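PDB 3JVA: dipeptide Epimerase from Enterococcus faecalis V583, which is a magnesium-binding member of the mandelate racemase/muconate lactonizing enzyme family, joining an N-terminal capping domain to a TIM-barrel-like domain. Local coordinates for residues M1-V6 against Q71-L76; T55-A60 against A93-A98; P117-L122 against L342-A347; K276-C281 against A309-I314. All coordinates share one frame; numbering follows the deposited sequence.

Interaction 1 (M1-V6 against Q71-L76); sequences MKIKQV and QAIIGL
I3 meets G75 and L76 in a backbone-to-backbone clasp between the start of strand 3-21 and the turn that follows helix 59-73, with a small apolar cluster beneath it. Both polar backbone atoms of I3 are engaged: I3 N donates to L76 O at 2.8 Å, and I3 O accepts from G75 N at 2.8 Å. A type II beta turn from I73 to L76 presents these two partners together. G75, at its third position, has a positive phi at which a side chain would jam against the preceding carbonyl. K2 CG, anti to the backbone N (chi1 173°), lies tightly against it, 3.3 Å from G75 CA. On the buried side I73 CD1 reaches I3 CD1 at 3.7 Å and V6 CG2 at 4.0 Å; I36, V34 and I102 extend this apolar layer. Farther along, Q5 OE1 is gripped by two donors, V6 N at 2.9 Å, in the carbonyl plane on a lone pair, and Q71 NE2 at 3.0 Å, slightly tilted from that plane. The two glutamine amides are nearly coplanar, 29° apart. Where K4 and Q5 are paired with the single residue E37 of the neighbouring strand, the strand forms a classic beta bulge. An antiparallel sheet packed against helices is typical of the N-terminal domain of the enolase superfamily.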
loop_
_atom_site.group_PDB
_atom_site.type_symbol
_atom_site.label_atom_id
_atom_site.label_comp_id
_atom_site.label_asym_id
_atom_site.label_seq_id
_atom_site.Cartn_x
_atom_site.Cartn_y
_atom_site.Cartn_z
ATOM N N MET B 1 39.466 -31.011 -13.878
ATOM C CA MET B 1 38.735 -32.237 -13.453
ATOM C C MET B 1 37.494 -32.374 -14.327
ATOM O O MET B 1 36.849 -31.379 -14.663
ATOM C CB MET B 1 38.357 -32.129 -11.968
ATOM C CG MET B 1 37.710 -33.379 -11.374
ATOM S SD MET B 1 37.666 -33.324 -9.550
ATOM C CE MET B 1 36.886 -31.759 -9.327
ATOM N N LYS B 2 37.171 -33.605 -14.708
ATOM C CA LYS B 2 36.024 -33.850 -15.570
ATOM C C LYS B 2 35.269 -35.113 -15.186
ATOM O O LYS B 2 35.873 -36.140 -14.886
ATOM C CB LYS B 2 36.495 -33.950 -17.026
ATOM C CG LYS B 2 35.421 -34.365 -18.017
ATOM C CD LYS B 2 35.975 -34.488 -19.439
ATOM C CE LYS B 2 36.197 -33.131 -20.092
ATOM N NZ LYS B 2 37.178 -32.292 -19.354
ATOM N N ILE B 3 33.941 -35.027 -15.203
ATOM C CA ILE B 3 33.094 -36.164 -14.865
ATOM C C ILE B 3 33.168 -37.235 -15.951
ATOM O O ILE B 3 32.934 -36.961 -17.124
ATOM C CB ILE B 3 31.620 -35.726 -14.691
ATOM C CG1 ILE B 3 31.496 -34.811 -13.468
ATOM C CG2 ILE B 3 30.714 -36.955 -14.553
ATOM C CD1 ILE B 3 30.096 -34.253 -13.255
ATOM N N LYS B 4 33.509 -38.454 -15.554
ATOM C CA LYS B 4 33.602 -39.555 -16.507
ATOM C C LYS B 4 32.299 -40.336 -16.556
ATOM O O LYS B 4 31.800 -40.678 -17.628
ATOM C CB LYS B 4 34.740 -40.504 -16.124
ATOM C CG LYS B 4 34.850 -41.710 -17.047
ATOM C CD LYS B 4 35.987 -42.633 -16.651
ATOM C CE LYS B 4 36.071 -43.818 -17.605
ATOM N NZ LYS B 4 37.210 -44.720 -17.277
ATOM N N GLN B 5 31.740 -40.615 -15.386
ATOM C CA GLN B 5 30.503 -41.375 -15.328
ATOM C C GLN B 5 29.773 -41.093 -14.029
ATOM O O GLN B 5 30.376 -40.676 -13.038
ATOM C CB GLN B 5 30.810 -42.872 -15.446
ATOM C CG GLN B 5 29.585 -43.774 -15.555
ATOM C CD GLN B 5 28.677 -43.390 -16.709
ATOM O OE1 GLN B 5 27.797 -42.544 -16.564
ATOM N NE2 GLN B 5 28.899 -44.000 -17.868
ATOM N N VAL B 6 28.466 -41.310 -14.054
ATOM C CA VAL B 6 27.616 -41.104 -12.892
ATOM C C VAL B 6 26.901 -42.424 -12.623
ATOM O O VAL B 6 26.151 -42.910 -13.463
ATOM C CB VAL B 6 26.565 -40.001 -13.160
ATOM C CG1 VAL B 6 25.623 -39.876 -11.967
ATOM C CG2 VAL B 6 27.265 -38.669 -13.433
ATOM N N GLN B 71 23.841 -38.558 -17.318
ATOM C CA GLN B 71 24.306 -38.624 -18.697
ATOM C C GLN B 71 24.483 -37.247 -19.319
ATOM O O GLN B 71 25.266 -37.079 -20.256
ATOM C CB GLN B 71 23.346 -39.470 -19.535
ATOM C CG GLN B 71 23.324 -40.931 -19.107
ATOM C CD GLN B 71 24.723 -41.518 -19.016
ATOM O OE1 GLN B 71 25.410 -41.671 -20.026
ATOM N NE2 GLN B 71 25.156 -41.838 -17.800
ATOM N N ALA B 72 23.772 -36.257 -18.787
ATOM C CA ALA B 72 23.861 -34.901 -19.310
ATOM C C ALA B 72 25.054 -34.128 -18.767
ATOM O O ALA B 72 25.474 -33.138 -19.366
ATOM C CB ALA B 72 22.576 -34.139 -19.011
ATOM N N ILE B 73 25.606 -34.559 -17.634
ATOM C CA ILE B 73 26.745 -33.840 -17.073
ATOM C C ILE B 73 28.106 -34.489 -17.337
ATOM O O ILE B 73 29.131 -33.973 -16.900
ATOM C CB ILE B 73 26.585 -33.601 -15.542
ATOM C CG1 ILE B 73 26.549 -34.930 -14.791
ATOM C CG2 ILE B 73 25.315 -32.801 -15.276
ATOM C CD1 ILE B 73 26.436 -34.758 -13.271
ATOM N N ILE B 74 28.130 -35.607 -18.053
ATOM C CA ILE B 74 29.412 -36.241 -18.352
ATOM C C ILE B 74 30.257 -35.224 -19.114
ATOM O O ILE B 74 29.760 -34.535 -20.008
ATOM C CB ILE B 74 29.237 -37.519 -19.209
ATOM C CG1 ILE B 74 28.525 -38.597 -18.387
ATOM C CG2 ILE B 74 30.601 -38.026 -19.681
ATOM C CD1 ILE B 74 28.227 -39.860 -19.147
ATOM N N GLY B 75 31.527 -35.105 -18.742
ATOM C CA GLY B 75 32.394 -34.158 -19.420
ATOM C C GLY B 75 32.494 -32.796 -18.751
ATOM O O GLY B 75 33.370 -32.001 -19.093
ATOM N N LEU B 76 31.599 -32.513 -17.807
ATOM C CA LEU B 76 31.626 -31.235 -17.097
ATOM C C LEU B 76 32.571 -31.310 -15.902
ATOM O O LEU B 76 32.884 -32.394 -15.412
ATOM C CB LEU B 76 30.223 -30.861 -16.601
ATOM C CG LEU B 76 29.133 -30.675 -17.661
ATOM C CD1 LEU B 76 27.818 -30.305 -16.984
ATOM C CD2 LEU B 76 29.546 -29.594 -18.637
#

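Interaction 2 (T55-A60 against A93-A98); sequences TGETLA and AFAPAA
E57 and A97 meet at the N-terminus of helix 96-114, where a carboxylate from the loop before helix 59-73 binds the first turn of helix 96-114. A97 N donates to E57 OE1 at 2.9 Å, using the anti lone pair of that oxygen. The N-cap residue, A95, has no polar side chain of its own, and P96 N carries no hydrogen, so A97 supplies the N-H. The bend at chi2 (-76°) brings E57 CD to 3.7 Å from P96 CD, the two side chains at a slant, while A97 CB packs against E57 CG. Water extends the grip: one molecule donates to E57 OE1 at 2.6 Å and accepts weakly from A98 N. A second water sits between E57 OE2 and F94 O, 2.8 Å from each, and its protons cannot be assigned to both with confidence. The helix end and its N-H groups would probably stabilise a negative charge on E57. The loop itself is shaped by an ST turn, in which T55 OG1 accepts from E57 N at 3.2 Å; the same hydroxyl is hydrogen-bonded to G51 O. T55 O comes to the edge of the F94 ring, in its plane, 3.5 Å from CE2, and P96 CD sits over the centre of one ring face. F94 also meets F94 of the second subunit, their planes nearly perpendicular, which places the contact at a subunit interface. A carboxylate accepting from a first-turn backbone N-H is consistent with the favourable position of an acidic group at a helix N-terminus.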
loop_
_atom_site.group_PDB
_atom_site.type_symbol
_atom_site.label_atom_id
_atom_site.label_comp_id
_atom_site.label_asym_id
_atom_site.label_seq_id
_atom_site.Cartn_x
_atom_site.Cartn_y
_atom_site.Cartn_z
ATOM N N THR B 55 7.596 -33.529 -0.299
ATOM C CA THR B 55 7.994 -32.935 -1.570
ATOM C C THR B 55 7.364 -33.610 -2.779
ATOM O O THR B 55 7.448 -33.092 -3.889
ATOM C CB THR B 55 9.518 -33.011 -1.756
ATOM O OG1 THR B 55 9.922 -34.387 -1.752
ATOM C CG2 THR B 55 10.234 -32.279 -0.639
ATOM N N GLY B 56 6.746 -34.767 -2.564
ATOM C CA GLY B 56 6.154 -35.509 -3.664
ATOM C C GLY B 56 7.203 -36.383 -4.339
ATOM O O GLY B 56 6.887 -37.203 -5.199
ATOM N N GLU B 57 8.462 -36.215 -3.939
ATOM C CA GLU B 57 9.564 -36.985 -4.517
ATOM C C GLU B 57 9.481 -38.469 -4.147
ATOM O O GLU B 57 9.316 -38.820 -2.980
ATOM C CB GLU B 57 10.910 -36.420 -4.041
ATOM C CG GLU B 57 11.177 -34.978 -4.467
ATOM C CD GLU B 57 11.571 -34.861 -5.928
ATOM O OE1 GLU B 57 12.777 -34.681 -6.206
ATOM O OE2 GLU B 57 10.680 -34.957 -6.802
ATOM N N THR B 58 9.599 -39.330 -5.151
ATOM C CA THR B 58 9.557 -40.774 -4.938
ATOM C C THR B 58 10.918 -41.374 -5.282
ATOM O O THR B 58 11.721 -40.752 -5.977
ATOM C CB THR B 58 8.503 -41.441 -5.834
ATOM O OG1 THR B 58 8.864 -41.255 -7.210
ATOM C CG2 THR B 58 7.130 -40.823 -5.593
ATOM N N LEU B 59 11.188 -42.578 -4.792
ATOM C CA LEU B 59 12.464 -43.212 -5.100
ATOM C C LEU B 59 12.552 -43.528 -6.595
ATOM O O LEU B 59 13.572 -43.269 -7.223
ATOM C CB LEU B 59 12.648 -44.493 -4.284
ATOM C CG LEU B 59 13.954 -45.259 -4.524
ATOM C CD1 LEU B 59 15.150 -44.383 -4.162
ATOM C CD2 LEU B 59 13.955 -46.530 -3.683
ATOM N N ALA B 60 11.482 -44.076 -7.166
ATOM C CA ALA B 60 11.486 -44.417 -8.592
ATOM C C ALA B 60 11.703 -43.192 -9.478
ATOM O O ALA B 60 12.484 -43.237 -10.439
ATOM C CB ALA B 60 10.178 -45.114 -8.970
ATOM N N ALA B 93 11.944 -29.360 -14.248
ATOM C CA ALA B 93 11.394 -28.163 -13.630
ATOM C C ALA B 93 11.317 -28.311 -12.113
ATOM O O ALA B 93 11.275 -27.315 -11.392
ATOM C CB ALA B 93 9.999 -27.875 -14.200
ATOM N N PHE B 94 11.304 -29.552 -11.632
ATOM C CA PHE B 94 11.223 -29.806 -10.196
ATOM C C PHE B 94 11.647 -31.220 -9.808
ATOM O O PHE B 94 10.980 -32.192 -10.165
ATOM C CB PHE B 94 9.795 -29.572 -9.702
ATOM C CG PHE B 94 9.634 -29.744 -8.213
ATOM C CD1 PHE B 94 10.194 -28.825 -7.332
ATOM C CD2 PHE B 94 8.933 -30.830 -7.698
ATOM C CE1 PHE B 94 10.059 -28.983 -5.947
ATOM C CE2 PHE B 94 8.790 -31.000 -6.316
ATOM C CZ PHE B 94 9.356 -30.075 -5.440
ATOM N N ALA B 95 12.748 -31.327 -9.068
ATOM C CA ALA B 95 13.262 -32.614 -8.615
ATOM C C ALA B 95 14.349 -32.376 -7.572
ATOM O O ALA B 95 15.507 -32.738 -7.771
ATOM C CB ALA B 95 13.831 -33.402 -9.792
ATOM N N PRO B 96 13.982 -31.769 -6.431
ATOM C CA PRO B 96 14.953 -31.489 -5.369
ATOM C C PRO B 96 15.764 -32.683 -4.869
ATOM O O PRO B 96 16.946 -32.542 -4.558
ATOM C CB PRO B 96 14.095 -30.846 -4.270
ATOM C CG PRO B 96 12.707 -31.398 -4.532
ATOM C CD PRO B 96 12.626 -31.351 -6.036
ATOM N N ALA B 97 15.144 -33.857 -4.782
ATOM C CA ALA B 97 15.872 -35.034 -4.316
ATOM C C ALA B 97 16.970 -35.406 -5.314
ATOM O O ALA B 97 18.120 -35.601 -4.927
ATOM C CB ALA B 97 14.919 -36.210 -4.126
ATOM N N ALA B 98 16.612 -35.487 -6.596
ATOM C CA ALA B 98 17.578 -35.846 -7.640
ATOM C C ALA B 98 18.670 -34.788 -7.795
ATOM O O ALA B 98 19.844 -35.119 -7.933
ATOM C CB ALA B 98 16.860 -36.065 -8.977
HETATM O O HOH W 1 13.635 -36.604 -7.811
HETATM O O HOH W 2 10.150 -34.756 -9.501
#

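Interaction 3 (P117-L122 against L342-A347); sequences PLYQLL and LELGEA. With GOL (glycerol), chain M.
The O3 hydroxyl of a bound glycerol is gripped from both segments: Q120 NE2 donates to it at 2.8 Å, and it donates in turn to E346 OE1 at 2.6 Å. This glycerol, probably from the crystallisation liquor, is also hydrogen-bonded to M1 N and N77 ND2 of the third subunit, so it sits at a subunit boundary. The other carboxylate oxygen, E346 OE2, lies 2.6 Å from Y119 OH, with the ring and carboxylate planes 67° apart and the two side chains crossing at about a right angle. E346 is bent at chi2 (-63°), which folds its CD back from the loop toward Y119 and the glycerol. Y119 holds CG between its backbone N and carbonyl carbon (chi1 68°), and its ring is directed at the loop of 342-347. There G345 O approaches the ring edge in its plane, 3.5 Å from Y119 CE2, while L344 CD1 packs 3.8 Å from Y119 CD2. P117 completes the contact: its CG rests 3.5 Å from E346 O, and its CA makes a CA-H...O contact of 3.3 Å with A347 O. Behind them, H306 of helix 298-310 takes a hydrogen bond from Y119 N and touches L344, tying the short helix 118-121 to the barrel domain. G345 O is buried here without a hydrogen-bond partner, its nearest contacts across the segments being Y119 CE2 and P117 CG. The chemistry thus implies a join between domains made mainly by carbon-to-oxygen packing, with its polar edge bridged by the glycerol.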
loop_
_atom_site.group_PDB
_atom_site.type_symbol
_atom_site.label_atom_id
_atom_site.label_comp_id
_atom_site.label_asym_id
_atom_site.label_seq_id
_atom_site.Cartn_x
_atom_site.Cartn_y
_atom_site.Cartn_z
ATOM N N PRO B 117 38.322 -30.508 3.762
ATOM C CA PRO B 117 37.037 -31.012 4.250
ATOM C C PRO B 117 36.021 -30.058 3.628
ATOM O O PRO B 117 36.320 -28.880 3.435
ATOM C CB PRO B 117 37.135 -30.819 5.763
ATOM C CG PRO B 117 38.603 -30.909 6.028
ATOM C CD PRO B 117 39.195 -30.125 4.883
ATOM N N LEU B 118 34.826 -30.546 3.334
ATOM C CA LEU B 118 33.824 -29.706 2.696
ATOM C C LEU B 118 33.488 -28.403 3.415
ATOM O O LEU B 118 33.323 -27.369 2.769
ATOM C CB LEU B 118 32.538 -30.507 2.460
ATOM C CG LEU B 118 31.400 -29.781 1.731
ATOM C CD1 LEU B 118 31.895 -29.203 0.397
ATOM C CD2 LEU B 118 30.264 -30.764 1.498
ATOM N N TYR B 119 33.386 -28.432 4.741
ATOM C CA TYR B 119 33.042 -27.212 5.465
ATOM C C TYR B 119 33.997 -26.053 5.197
ATOM O O TYR B 119 33.625 -24.894 5.359
ATOM C CB TYR B 119 32.937 -27.485 6.973
ATOM C CG TYR B 119 34.240 -27.814 7.664
ATOM C CD1 TYR B 119 35.153 -26.814 7.987
ATOM C CD2 TYR B 119 34.555 -29.128 8.000
ATOM C CE1 TYR B 119 36.355 -27.115 8.632
ATOM C CE2 TYR B 119 35.752 -29.439 8.642
ATOM C CZ TYR B 119 36.645 -28.428 8.953
ATOM O OH TYR B 119 37.831 -28.731 9.588
ATOM N N GLN B 120 35.222 -26.358 4.777
ATOM C CA GLN B 120 36.195 -25.308 4.491
ATOM C C GLN B 120 35.868 -24.605 3.179
ATOM O O GLN B 120 36.257 -23.458 2.967
ATOM C CB GLN B 120 37.614 -25.889 4.436
ATOM C CG GLN B 120 38.097 -26.434 5.777
ATOM C CD GLN B 120 38.378 -25.342 6.796
ATOM O OE1 GLN B 120 37.759 -24.278 6.775
ATOM N NE2 GLN B 120 39.308 -25.611 7.705
ATOM N N LEU B 121 35.150 -25.291 2.296
ATOM C CA LEU B 121 34.773 -24.697 1.015
ATOM C C LEU B 121 33.429 -23.985 1.100
ATOM O O LEU B 121 33.043 -23.278 0.170
ATOM C CB LEU B 121 34.676 -25.771 -0.072
ATOM C CG LEU B 121 35.950 -26.499 -0.495
ATOM C CD1 LEU B 121 35.609 -27.537 -1.556
ATOM C CD2 LEU B 121 36.958 -25.495 -1.027
ATOM N N LEU B 122 32.720 -24.164 2.212
ATOM C CA LEU B 122 31.398 -23.573 2.369
ATOM C C LEU B 122 31.263 -22.417 3.363
ATOM O O LEU B 122 30.145 -22.037 3.706
ATOM C CB LEU B 122 30.393 -24.675 2.744
ATOM C CG LEU B 122 30.331 -25.877 1.791
ATOM C CD1 LEU B 122 29.356 -26.921 2.329
ATOM C CD2 LEU B 122 29.897 -25.412 0.399
ATOM N N LEU B 342 28.432 -33.205 16.331
ATOM C CA LEU B 342 28.907 -33.824 15.109
ATOM C C LEU B 342 30.223 -33.144 14.741
ATOM O O LEU B 342 30.237 -32.002 14.271
ATOM C CB LEU B 342 27.869 -33.642 13.993
ATOM C CG LEU B 342 26.422 -33.987 14.377
ATOM C CD1 LEU B 342 25.502 -33.762 13.180
ATOM C CD2 LEU B 342 26.331 -35.433 14.855
ATOM N N GLU B 343 31.332 -33.833 14.996
ATOM C CA GLU B 343 32.653 -33.294 14.688
ATOM C C GLU B 343 33.009 -33.814 13.305
ATOM O O GLU B 343 33.034 -35.025 13.081
ATOM C CB GLU B 343 33.665 -33.765 15.732
ATOM C CG GLU B 343 33.230 -33.459 17.155
ATOM C CD GLU B 343 34.293 -33.802 18.182
ATOM O OE1 GLU B 343 35.343 -33.126 18.206
ATOM O OE2 GLU B 343 34.076 -34.751 18.959
ATOM N N LEU B 344 33.293 -32.900 12.384
ATOM C CA LEU B 344 33.565 -33.270 10.997
ATOM C C LEU B 344 34.936 -33.820 10.598
ATOM O O LEU B 344 35.047 -34.526 9.591
ATOM C CB LEU B 344 33.176 -32.091 10.100
ATOM C CG LEU B 344 31.711 -31.702 10.350
ATOM C CD1 LEU B 344 31.331 -30.490 9.527
ATOM C CD2 LEU B 344 30.816 -32.886 10.015
ATOM N N GLY B 345 35.976 -33.513 11.360
ATOM C CA GLY B 345 37.287 -34.040 11.021
ATOM C C GLY B 345 37.965 -33.373 9.839
ATOM O O GLY B 345 37.423 -32.443 9.238
ATOM N N GLU B 346 39.152 -33.864 9.494
ATOM C CA GLU B 346 39.927 -33.293 8.401
ATOM C C GLU B 346 39.946 -34.072 7.089
ATOM O O GLU B 346 40.671 -33.702 6.170
ATOM C CB GLU B 346 41.367 -33.052 8.866
ATOM C CG GLU B 346 41.497 -31.918 9.863
ATOM C CD GLU B 346 41.080 -30.585 9.273
ATOM O OE1 GLU B 346 41.765 -30.105 8.346
ATOM O OE2 GLU B 346 40.061 -30.021 9.732
ATOM N N ALA B 347 39.161 -35.144 6.998
ATOM C CA ALA B 347 39.111 -35.929 5.769
ATOM C C ALA B 347 38.575 -35.020 4.662
ATOM O O ALA B 347 37.700 -34.195 4.912
ATOM C CB ALA B 347 38.193 -37.135 5.952
HETATM C C1 GOL M . 43.840 -26.600 5.406
HETATM O O1 GOL M . 45.144 -26.243 5.864
HETATM C C2 GOL M . 42.951 -26.926 6.609
HETATM O O2 GOL M . 42.631 -25.714 7.300
HETATM C C3 GOL M . 41.670 -27.612 6.134
HETATM O O3 GOL M . 40.846 -27.946 7.257
#

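Interaction 4 (K276-C281 against A309-I314); sequences KINQIC and AAQKNI
N278 and N313 mark the closest approach of the backbones, their CA atoms 6.7 Å apart, where the middle of helix 271-284 faces a type I beta turn. That turn, Q311 to I314, follows the end of helix 298-310 and is closed by the bond from I314 N to Q311 O, 3.2 Å. N278, with CG anti to its backbone N (chi1 -173°), reaches across into the turn. Its OD1 accepts from N313 ND2 at 3.0 Å; the donor stands 40° above the carbonyl plane, although the acceptor lies close to the plane of the N313 amide. N313 ND2 also bonds to I286 O. In the modified TIM barrel, (beta/alpha)7beta, of this superfamily, this is the passage from helix 298-310 into strand 314-317, which runs parallel to 287-290 beside it. The other end of the N278 amide donates to a water, ND2 to oxygen 3.1 Å, and that water also accepts from N313 N at 2.8 Å. I314 CG1 packs against N278 OD1 at 3.6 Å, and C281 CB lies 4.0 Å from N313 ND2. On the outer side of the turn, K312 forms a salt bridge through NZ with E86 of the third subunit.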
loop_
_atom_site.group_PDB
_atom_site.type_symbol
_atom_site.label_atom_id
_atom_site.label_comp_id
_atom_site.label_asym_id
_atom_site.label_seq_id
_atom_site.Cartn_x
_atom_site.Cartn_y
_atom_site.Cartn_z
ATOM N N LYS B 276 22.040 -20.106 -1.085
ATOM C CA LYS B 276 21.252 -18.938 -1.478
ATOM C C LYS B 276 20.210 -18.636 -0.414
ATOM O O LYS B 276 20.013 -17.485 -0.024
ATOM C CB LYS B 276 20.535 -19.189 -2.804
ATOM C CG LYS B 276 21.448 -19.372 -4.005
ATOM C CD LYS B 276 20.607 -19.598 -5.245
ATOM C CE LYS B 276 21.450 -19.875 -6.472
ATOM N NZ LYS B 276 20.568 -20.241 -7.617
ATOM N N ILE B 277 19.524 -19.680 0.038
ATOM C CA ILE B 277 18.505 -19.504 1.065
ATOM C C ILE B 277 19.108 -18.860 2.309
ATOM O O ILE B 277 18.578 -17.882 2.831
ATOM C CB ILE B 277 17.859 -20.856 1.460
ATOM C CG1 ILE B 277 17.052 -21.409 0.278
ATOM C CG2 ILE B 277 16.952 -20.657 2.681
ATOM C CD1 ILE B 277 16.584 -22.851 0.451
ATOM N N ASN B 278 20.226 -19.401 2.782
ATOM C CA ASN B 278 20.851 -18.847 3.970
ATOM C C ASN B 278 21.324 -17.401 3.810
ATOM O O ASN B 278 21.172 -16.599 4.728
ATOM C CB ASN B 278 22.021 -19.718 4.422
ATOM C CG ASN B 278 22.586 -19.263 5.743
ATOM O OD1 ASN B 278 21.856 -19.150 6.726
ATOM N ND2 ASN B 278 23.888 -18.986 5.777
ATOM N N GLN B 279 21.901 -17.064 2.656
ATOM C CA GLN B 279 22.374 -15.697 2.428
ATOM C C GLN B 279 21.204 -14.724 2.358
ATOM O O GLN B 279 21.302 -13.590 2.823
ATOM C CB GLN B 279 23.177 -15.605 1.128
ATOM C CG GLN B 279 24.426 -16.461 1.107
ATOM C CD GLN B 279 25.090 -16.459 -0.258
ATOM O OE1 GLN B 279 24.415 -16.384 -1.293
ATOM N NE2 GLN B 279 26.410 -16.558 -0.272
ATOM N N ILE B 280 20.099 -15.161 1.760
ATOM C CA ILE B 280 18.915 -14.314 1.670
ATOM C C ILE B 280 18.380 -14.063 3.078
ATOM O O ILE B 280 18.062 -12.926 3.441
ATOM C CB ILE B 280 17.810 -14.987 0.826
ATOM C CG1 ILE B 280 18.216 -14.984 -0.654
ATOM C CG2 ILE B 280 16.477 -14.259 1.030
ATOM C CD1 ILE B 280 17.380 -15.909 -1.533
ATOM N N CYS B 281 18.288 -15.129 3.870
ATOM C CA CYS B 281 17.780 -15.019 5.237
ATOM C C CYS B 281 18.705 -14.174 6.108
ATOM O O CYS B 281 18.255 -13.279 6.829
ATOM C CB CYS B 281 17.620 -16.412 5.854
ATOM S SG CYS B 281 16.289 -17.404 5.145
ATOM N N ALA B 309 27.889 -26.382 9.794
ATOM C CA ALA B 309 29.092 -25.978 10.507
ATOM C C ALA B 309 29.783 -24.801 9.822
ATOM O O ALA B 309 30.323 -23.917 10.486
ATOM C CB ALA B 309 30.055 -27.158 10.610
ATOM N N ALA B 310 29.755 -24.787 8.493
ATOM C CA ALA B 310 30.419 -23.739 7.722
ATOM C C ALA B 310 29.767 -22.362 7.725
ATOM O O ALA B 310 30.464 -21.352 7.640
ATOM C CB ALA B 310 30.602 -24.203 6.280
ATOM N N GLN B 311 28.439 -22.320 7.819
ATOM C CA GLN B 311 27.700 -21.055 7.774
ATOM C C GLN B 311 27.233 -20.528 9.130
ATOM O O GLN B 311 26.481 -21.187 9.833
ATOM C CB GLN B 311 26.494 -21.214 6.848
ATOM C CG GLN B 311 26.857 -21.434 5.377
ATOM C CD GLN B 311 27.308 -20.159 4.698
ATOM O OE1 GLN B 311 28.491 -19.974 4.399
ATOM N NE2 GLN B 311 26.362 -19.261 4.455
ATOM N N LYS B 312 27.674 -19.323 9.478
ATOM C CA LYS B 312 27.304 -18.703 10.747
ATOM C C LYS B 312 25.795 -18.574 10.957
ATOM O O LYS B 312 25.291 -18.818 12.058
ATOM C CB LYS B 312 27.944 -17.318 10.847
ATOM C CG LYS B 312 27.451 -16.480 12.017
ATOM C CD LYS B 312 28.103 -15.103 12.008
ATOM C CE LYS B 312 27.513 -14.205 13.083
ATOM N NZ LYS B 312 27.675 -14.800 14.435
ATOM N N ASN B 313 25.071 -18.190 9.908
ATOM C CA ASN B 313 23.631 -17.999 10.039
ATOM C C ASN B 313 22.787 -19.266 10.182
ATOM O O ASN B 313 21.592 -19.179 10.475
ATOM C CB ASN B 313 23.100 -17.145 8.884
ATOM C CG ASN B 313 21.742 -16.556 9.189
ATOM O OD1 ASN B 313 21.579 -15.810 10.158
ATOM N ND2 ASN B 313 20.755 -16.890 8.369
ATOM N N ILE B 314 23.377 -20.438 9.960
ATOM C CA ILE B 314 22.630 -21.681 10.158
ATOM C C ILE B 314 22.981 -21.977 11.606
ATOM O O ILE B 314 23.983 -22.620 11.907
ATOM C CB ILE B 314 23.105 -22.817 9.219
ATOM C CG1 ILE B 314 22.869 -22.411 7.755
ATOM C CG2 ILE B 314 22.316 -24.097 9.507
ATOM C CD1 ILE B 314 23.266 -23.486 6.742
HETATM O O HOH W 3 25.989 -17.415 7.414
#

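In the fold
Interactions 2 and 4 are buried, whereas interactions 1 and 3 are only partly so. Interactions 1 and 2 share helix 59-73, at its end and its start, about 21 Å apart between centres: the first relies on backbone bonds over an apolar layer, the second on a carboxylate at a helix start. Interaction 3 joins the N-terminal and barrel parts through ring and carbonyl packing, and interaction 4 lies within the barrel, using buried amides and a water. These last two touch, with A309 against L344 and A310 against L122, and both adjoin the third subunit. Interaction 2 instead faces the second subunit, while no other protein chain touches interaction 1.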